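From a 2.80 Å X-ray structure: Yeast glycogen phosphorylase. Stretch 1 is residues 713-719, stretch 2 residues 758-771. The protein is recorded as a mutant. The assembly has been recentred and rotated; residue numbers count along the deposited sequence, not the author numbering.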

ATOM      1  N   HIS A 713     -28.497  26.284 -13.362  1.00 10.42           N
ATOM      2  CA  HIS A 713     -27.192  26.724 -13.822  1.00  8.53           C
ATOM      3  C   HIS A 713     -27.238  28.245 -13.751  1.00  9.19           C
ATOM      4  O   HIS A 713     -27.166  28.955 -14.745  1.00 10.48           O
ATOM      5  CB  HIS A 713     -26.974  26.181 -15.231  1.00  5.32           C
ATOM      6  CG  HIS A 713     -26.732  24.671 -15.206  1.00  9.83           C
ATOM      7  ND1 HIS A 713     -25.722  23.951 -14.701  1.00 10.10           N
ATOM      8  CD2 HIS A 713     -27.641  23.771 -15.701  1.00 11.87           C
ATOM      9  CE1 HIS A 713     -25.999  22.678 -14.860  1.00 11.94           C
ATOM     10  NE2 HIS A 713     -27.161  22.583 -15.468  1.00 16.52           N
ATOM     11  N   ILE A 714     -27.238  28.699 -12.488  1.00  7.78           N
ATOM     12  CA  ILE A 714     -27.568  30.053 -12.089  1.00  4.62           C
ATOM     13  C   ILE A 714     -26.518  31.012 -11.560  1.00  7.46           C
ATOM     14  O   ILE A 714     -26.875  31.896 -10.783  1.00  8.01           O
ATOM     15  CB  ILE A 714     -28.727  29.944 -11.058  1.00  4.07           C
ATOM     16  CG1 ILE A 714     -28.285  29.183  -9.818  1.00  2.00           C
ATOM     17  CG2 ILE A 714     -29.916  29.251 -11.734  1.00  5.26           C
ATOM     18  CD1 ILE A 714     -29.399  28.985  -8.780  1.00  6.00           C
ATOM     19  N   SER A 715     -25.246  30.889 -11.954  1.00 10.09           N
ATOM     20  CA  SER A 715     -24.181  31.808 -11.550  1.00  9.73           C
ATOM     21  C   SER A 715     -24.411  33.239 -11.966  1.00  9.19           C
ATOM     22  O   SER A 715     -25.153  33.479 -12.936  1.00 13.81           O
ATOM     23  CB  SER A 715     -22.869  31.381 -12.152  1.00 15.71           C
ATOM     24  OG  SER A 715     -22.330  30.292 -11.429  1.00 25.83           O
ATOM     25  N   THR A 716     -23.774  34.214 -11.311  1.00  7.89           N
ATOM     26  CA  THR A 716     -23.972  35.593 -11.724  1.00 12.42           C
ATOM     27  C   THR A 716     -23.505  35.729 -13.179  1.00 16.87           C
ATOM     28  O   THR A 716     -22.510  35.078 -13.556  1.00 15.59           O
ATOM     29  CB  THR A 716     -23.181  36.518 -10.824  1.00 10.31           C
ATOM     30  OG1 THR A 716     -23.364  36.130  -9.465  1.00  9.59           O
ATOM     31  CG2 THR A 716     -23.674  37.937 -11.009  1.00 10.45           C
ATOM     32  N   ALA A 717     -24.206  36.487 -14.047  1.00 16.01           N
ATOM     33  CA  ALA A 717     -23.789  36.541 -15.436  1.00 15.16           C
ATOM     34  C   ALA A 717     -22.398  37.133 -15.647  1.00 18.63           C
ATOM     35  O   ALA A 717     -21.966  38.144 -15.076  1.00 18.23           O
ATOM     36  CB  ALA A 717     -24.757  37.343 -16.237  1.00 15.65           C
ATOM     37  N   GLY A 718     -21.664  36.430 -16.488  1.00 18.22           N
ATOM     38  CA  GLY A 718     -20.303  36.818 -16.740  1.00 20.95           C
ATOM     39  C   GLY A 718     -19.291  36.044 -15.921  1.00 22.42           C
ATOM     40  O   GLY A 718     -18.103  36.309 -16.122  1.00 24.41           O
ATOM     41  N   THR A 719     -19.660  35.073 -15.065  1.00 21.61           N
ATOM     42  CA  THR A 719     -18.655  34.366 -14.273  1.00 17.12           C
ATOM     43  C   THR A 719     -18.229  32.989 -14.720  1.00 16.07           C
ATOM     44  O   THR A 719     -17.271  32.470 -14.153  1.00 21.47           O
ATOM     45  CB  THR A 719     -19.106  34.220 -12.812  1.00 15.52           C
ATOM     46  OG1 THR A 719     -20.332  33.509 -12.857  1.00 18.26           O
ATOM     47  CG2 THR A 719     -19.289  35.539 -12.086  1.00 15.85           C
ATOM     48  N   LEU A 758     -34.131  30.685 -19.448  1.00 15.01           N
ATOM     49  CA  LEU A 758     -33.090  31.613 -19.064  1.00  9.33           C
ATOM     50  C   LEU A 758     -33.706  32.783 -18.333  1.00  9.96           C
ATOM     51  O   LEU A 758     -34.896  33.046 -18.509  1.00 14.09           O
ATOM     52  CB  LEU A 758     -32.365  32.052 -20.302  1.00  7.14           C
ATOM     53  CG  LEU A 758     -31.734  30.905 -21.100  1.00 11.14           C
ATOM     54  CD1 LEU A 758     -31.256  31.417 -22.457  1.00  6.67           C
ATOM     55  CD2 LEU A 758     -30.617  30.280 -20.278  1.00  7.40           C
ATOM     56  N   PHE A 759     -32.958  33.462 -17.475  1.00  6.73           N
ATOM     57  CA  PHE A 759     -33.477  34.574 -16.710  1.00  5.58           C
ATOM     58  C   PHE A 759     -32.277  35.403 -16.277  1.00  9.25           C
ATOM     59  O   PHE A 759     -31.123  35.120 -16.635  1.00  9.26           O
ATOM     60  CB  PHE A 759     -34.206  34.078 -15.485  1.00  3.55           C
ATOM     61  CG  PHE A 759     -33.274  33.504 -14.412  1.00 12.70           C
ATOM     62  CD1 PHE A 759     -32.744  32.219 -14.559  1.00 12.92           C
ATOM     63  CD2 PHE A 759     -32.928  34.276 -13.291  1.00 12.67           C
ATOM     64  CE1 PHE A 759     -31.869  31.720 -13.592  1.00 17.24           C
ATOM     65  CE2 PHE A 759     -32.054  33.765 -12.335  1.00 15.54           C
ATOM     66  CZ  PHE A 759     -31.523  32.490 -12.483  1.00 13.48           C
ATOM     67  N   GLY A 760     -32.606  36.394 -15.443  1.00 11.97           N
ATOM     68  CA  GLY A 760     -31.624  37.230 -14.781  1.00 13.23           C
ATOM     69  C   GLY A 760     -30.920  38.173 -15.719  1.00 14.36           C
ATOM     70  O   GLY A 760     -31.112  38.198 -16.940  1.00 16.24           O
ATOM     71  N   ASN A 761     -30.089  38.990 -15.099  1.00 15.34           N
ATOM     72  CA  ASN A 761     -29.339  39.954 -15.872  1.00 18.42           C
ATOM     73  C   ASN A 761     -28.240  39.319 -16.672  1.00 18.14           C
ATOM     74  O   ASN A 761     -27.718  38.241 -16.377  1.00 20.70           O
ATOM     75  CB  ASN A 761     -28.707  41.018 -14.993  1.00 21.07           C
ATOM     76  CG  ASN A 761     -29.772  41.955 -14.459  1.00 19.88           C
ATOM     77  OD1 ASN A 761     -30.574  41.591 -13.604  1.00 27.65           O
ATOM     78  ND2 ASN A 761     -29.818  43.202 -14.883  1.00 15.20           N
ATOM     79  N   LEU A 762     -27.995  40.094 -17.718  1.00 19.21           N
ATOM     80  CA  LEU A 762     -26.976  39.867 -18.716  1.00 19.36           C
ATOM     81  C   LEU A 762     -25.705  40.504 -18.186  1.00 21.94           C
ATOM     82  O   LEU A 762     -25.796  41.425 -17.368  1.00 20.33           O
ATOM     83  CB  LEU A 762     -27.352  40.565 -20.006  1.00 17.96           C
ATOM     84  CG  LEU A 762     -28.785  40.528 -20.511  1.00 16.15           C
ATOM     85  CD1 LEU A 762     -28.944  41.588 -21.575  1.00 12.59           C
ATOM     86  CD2 LEU A 762     -29.128  39.162 -21.049  1.00  6.78           C
ATOM     87  N   SER A 763     -24.542  40.106 -18.708  1.00 26.63           N
ATOM     88  CA  SER A 763     -23.258  40.666 -18.329  1.00 29.12           C
ATOM     89  C   SER A 763     -23.072  42.161 -18.466  1.00 32.96           C
ATOM     90  O   SER A 763     -22.374  42.713 -17.610  1.00 32.17           O
ATOM     91  CB  SER A 763     -22.173  39.998 -19.120  1.00 27.30           C
ATOM     92  OG  SER A 763     -22.161  38.660 -18.680  1.00 35.90           O
ATOM     93  N   GLU A 764     -23.671  42.843 -19.465  1.00 35.34           N
ATOM     94  CA  GLU A 764     -23.467  44.286 -19.620  1.00 38.77           C
ATOM     95  C   GLU A 764     -23.903  45.054 -18.386  1.00 37.42           C
ATOM     96  O   GLU A 764     -23.179  45.851 -17.782  1.00 42.23           O
ATOM     97  CB  GLU A 764     -24.253  44.864 -20.773  1.00 43.35           C
ATOM     98  CG  GLU A 764     -23.890  44.337 -22.143  1.00 51.32           C
ATOM     99  CD  GLU A 764     -24.908  43.341 -22.650  1.00 52.58           C
ATOM    100  OE1 GLU A 764     -25.872  43.757 -23.300  1.00 50.90           O
ATOM    101  OE2 GLU A 764     -24.719  42.155 -22.384  1.00 57.86           O
ATOM    102  N   ASN A 765     -25.094  44.658 -17.973  1.00 34.64           N
ATOM    103  CA  ASN A 765     -25.754  45.226 -16.822  1.00 34.62           C
ATOM    104  C   ASN A 765     -25.050  44.837 -15.526  1.00 34.40           C
ATOM    105  O   ASN A 765     -25.314  45.488 -14.519  1.00 36.32           O
ATOM    106  CB  ASN A 765     -27.207  44.751 -16.741  1.00 38.00           C
ATOM    107  CG  ASN A 765     -27.937  44.510 -18.063  1.00 40.30           C
ATOM    108  OD1 ASN A 765     -27.547  44.974 -19.128  1.00 42.19           O
ATOM    109  ND2 ASN A 765     -28.995  43.709 -18.115  1.00 37.81           N
ATOM    110  N   VAL A 766     -24.124  43.871 -15.443  1.00 34.58           N
ATOM    111  CA  VAL A 766     -23.532  43.451 -14.169  1.00 35.87           C
ATOM    112  C   VAL A 766     -22.690  44.541 -13.526  1.00 36.03           C
ATOM    113  O   VAL A 766     -22.905  44.858 -12.349  1.00 37.66           O
ATOM    114  CB  VAL A 766     -22.662  42.168 -14.360  1.00 35.71           C
ATOM    115  CG1 VAL A 766     -21.948  41.777 -13.079  1.00 34.97           C
ATOM    116  CG2 VAL A 766     -23.564  40.993 -14.703  1.00 33.73           C
ATOM    117  N   GLU A 767     -21.775  45.180 -14.265  1.00 36.43           N
ATOM    118  CA  GLU A 767     -20.927  46.218 -13.670  1.00 34.37           C
ATOM    119  C   GLU A 767     -21.702  47.457 -13.236  1.00 31.07           C
ATOM    120  O   GLU A 767     -21.352  48.091 -12.236  1.00 29.88           O
ATOM    121  CB  GLU A 767     -19.844  46.681 -14.642  1.00 33.92           C
ATOM    122  N   GLU A 768     -22.779  47.801 -13.947  1.00 27.18           N
ATOM    123  CA  GLU A 768     -23.576  48.942 -13.540  1.00 27.02           C
ATOM    124  C   GLU A 768     -24.455  48.602 -12.339  1.00 24.27           C
ATOM    125  O   GLU A 768     -24.566  49.399 -11.406  1.00 19.10           O
ATOM    126  CB  GLU A 768     -24.474  49.414 -14.676  1.00 31.51           C
ATOM    127  CG  GLU A 768     -25.254  50.666 -14.248  1.00 34.32           C
ATOM    128  CD  GLU A 768     -26.411  51.089 -15.136  1.00 36.88           C
ATOM    129  OE1 GLU A 768     -26.409  50.730 -16.318  1.00 35.85           O
ATOM    130  OE2 GLU A 768     -27.303  51.788 -14.634  1.00 36.66           O
ATOM    131  N   LEU A 769     -25.105  47.432 -12.331  1.00 22.53           N
ATOM    132  CA  LEU A 769     -25.979  47.066 -11.230  1.00 22.11           C
ATOM    133  C   LEU A 769     -25.168  46.934  -9.960  1.00 25.45           C
ATOM    134  O   LEU A 769     -25.674  47.195  -8.851  1.00 27.18           O
ATOM    135  CB  LEU A 769     -26.649  45.739 -11.419  1.00 16.52           C
ATOM    136  CG  LEU A 769     -27.604  45.491 -12.537  1.00 11.79           C
ATOM    137  CD1 LEU A 769     -27.966  44.038 -12.494  1.00 11.28           C
ATOM    138  CD2 LEU A 769     -28.824  46.344 -12.411  1.00 17.27           C
ATOM    139  N   ARG A 770     -23.923  46.472 -10.139  1.00 24.82           N
ATOM    140  CA  ARG A 770     -22.990  46.330  -9.046  1.00 22.96           C
ATOM    141  C   ARG A 770     -22.749  47.759  -8.574  1.00 25.65           C
ATOM    142  O   ARG A 770     -23.071  48.009  -7.413  1.00 30.68           O
ATOM    143  CB  ARG A 770     -21.711  45.667  -9.557  1.00 18.37           C
ATOM    144  CG  ARG A 770     -21.205  44.581  -8.641  1.00 11.48           C
ATOM    145  CD  ARG A 770     -21.334  43.198  -9.271  1.00 15.71           C
ATOM    146  NE  ARG A 770     -20.098  42.656  -9.829  1.00 21.93           N
ATOM    147  CZ  ARG A 770     -19.896  41.336  -9.997  1.00 24.51           C
ATOM    148  NH1 ARG A 770     -20.792  40.424  -9.668  1.00 27.95           N
ATOM    149  NH2 ARG A 770     -18.784  40.871 -10.551  1.00 26.99           N
ATOM    150  N   TYR A 771     -22.331  48.737  -9.412  1.00 26.04           N
ATOM    151  CA  TYR A 771     -22.095  50.132  -8.994  1.00 27.24           C
ATOM    152  C   TYR A 771     -23.268  50.765  -8.245  1.00 24.55           C
ATOM    153  O   TYR A 771     -23.118  51.280  -7.133  1.00 21.21           O
ATOM    154  CB  TYR A 771     -21.764  51.006 -10.221  1.00 30.04           C
ATOM    155  CG  TYR A 771     -21.767  52.510  -9.945  1.00 40.15           C
ATOM    156  CD1 TYR A 771     -20.624  53.139  -9.428  1.00 44.55           C
ATOM    157  CD2 TYR A 771     -22.926  53.267 -10.186  1.00 39.48           C
ATOM    158  CE1 TYR A 771     -20.638  54.514  -9.149  1.00 41.78           C
ATOM    159  CE2 TYR A 771     -22.944  54.635  -9.907  1.00 39.53           C
ATOM    160  CZ  TYR A 771     -21.801  55.244  -9.392  1.00 40.18           C
ATOM    161  OH  TYR A 771     -21.822  56.592  -9.123  1.00 44.83           O
TER

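A small side chain can organise a contact when the backbone delivers it to the right place, and the meeting of residues 713-719 with 758-771 in yeast glycogen phosphorylase is a compact example. The two stretches bury about 307 Å² between them, counted over both sides, and no hydrogen bond crosses the boundary. The contact is made by packing, and the residue with the largest share of it is an alanine.

A717 contributes 72 Å², far more than any other residue in the contact. It sits inside a type II beta turn that runs from T716 to T719, closed by the backbone bond from T719 N to T716 O at 3.2 Å and reinforced by the side-chain bond from T719 OG1 to the same T716 O at 2.8 Å. The turn presents A717 with its CA-to-CB bond directed toward the other stretch. The backbones approach closely there, with A717 CA and S763 CA 5.1 Å apart. The methyl carbon A717 CB lies 3.1 Å from N761 O, a tight packing contact, and 3.8 Å from L762 C, so one carbon atom is pressed against the main chain of two successive residues. Its carbonyl oxygen packs too: A717 O stands 3.3 Å from V766 CG2. V766, in the helix, points its own CA-to-CB bond toward the turn, and the apolar pair A717 CB and V766 CG2, 4.1 Å apart, extends the packing along the helix.

The next residue of the turn illustrates a second principle, that proximity is not bonding. G718 N comes within 3.2 Å of S763 OG, but the angle is poor and no hydrogen bond results; the same hydroxyl oxygen, S763 OG, also rests 3.4 Å from A717 C. Glycine suits this position on two counts. Its phi of 97° and psi of 1° would jam a CB against the carbonyl oxygen of A717, and an ideally placed CB would lie only 3.0 Å from S763 OG.

F759, with 38 Å², makes a separate apolar contact. Its CA-to-CB bond runs sideways, yet the end of the side chain comes nearer, and the ring meets I714 through its edge: I714 CG2 lies near the ring plane, 3.7 Å from F759 CE1. I714, itself buried, gives up 35 Å² to the contact.

Farther along the helix, R770 points its CA-to-CB bond toward the turn and brings its guanidinium to a methyl group, with R770 NH1 4.0 Å from T716 CG2. The approach is oblique, and R770 NH1 and T716 OG1 are hydrogen-bonded elsewhere in the structure. Even an arginine can thus enter such a contact through packing alone.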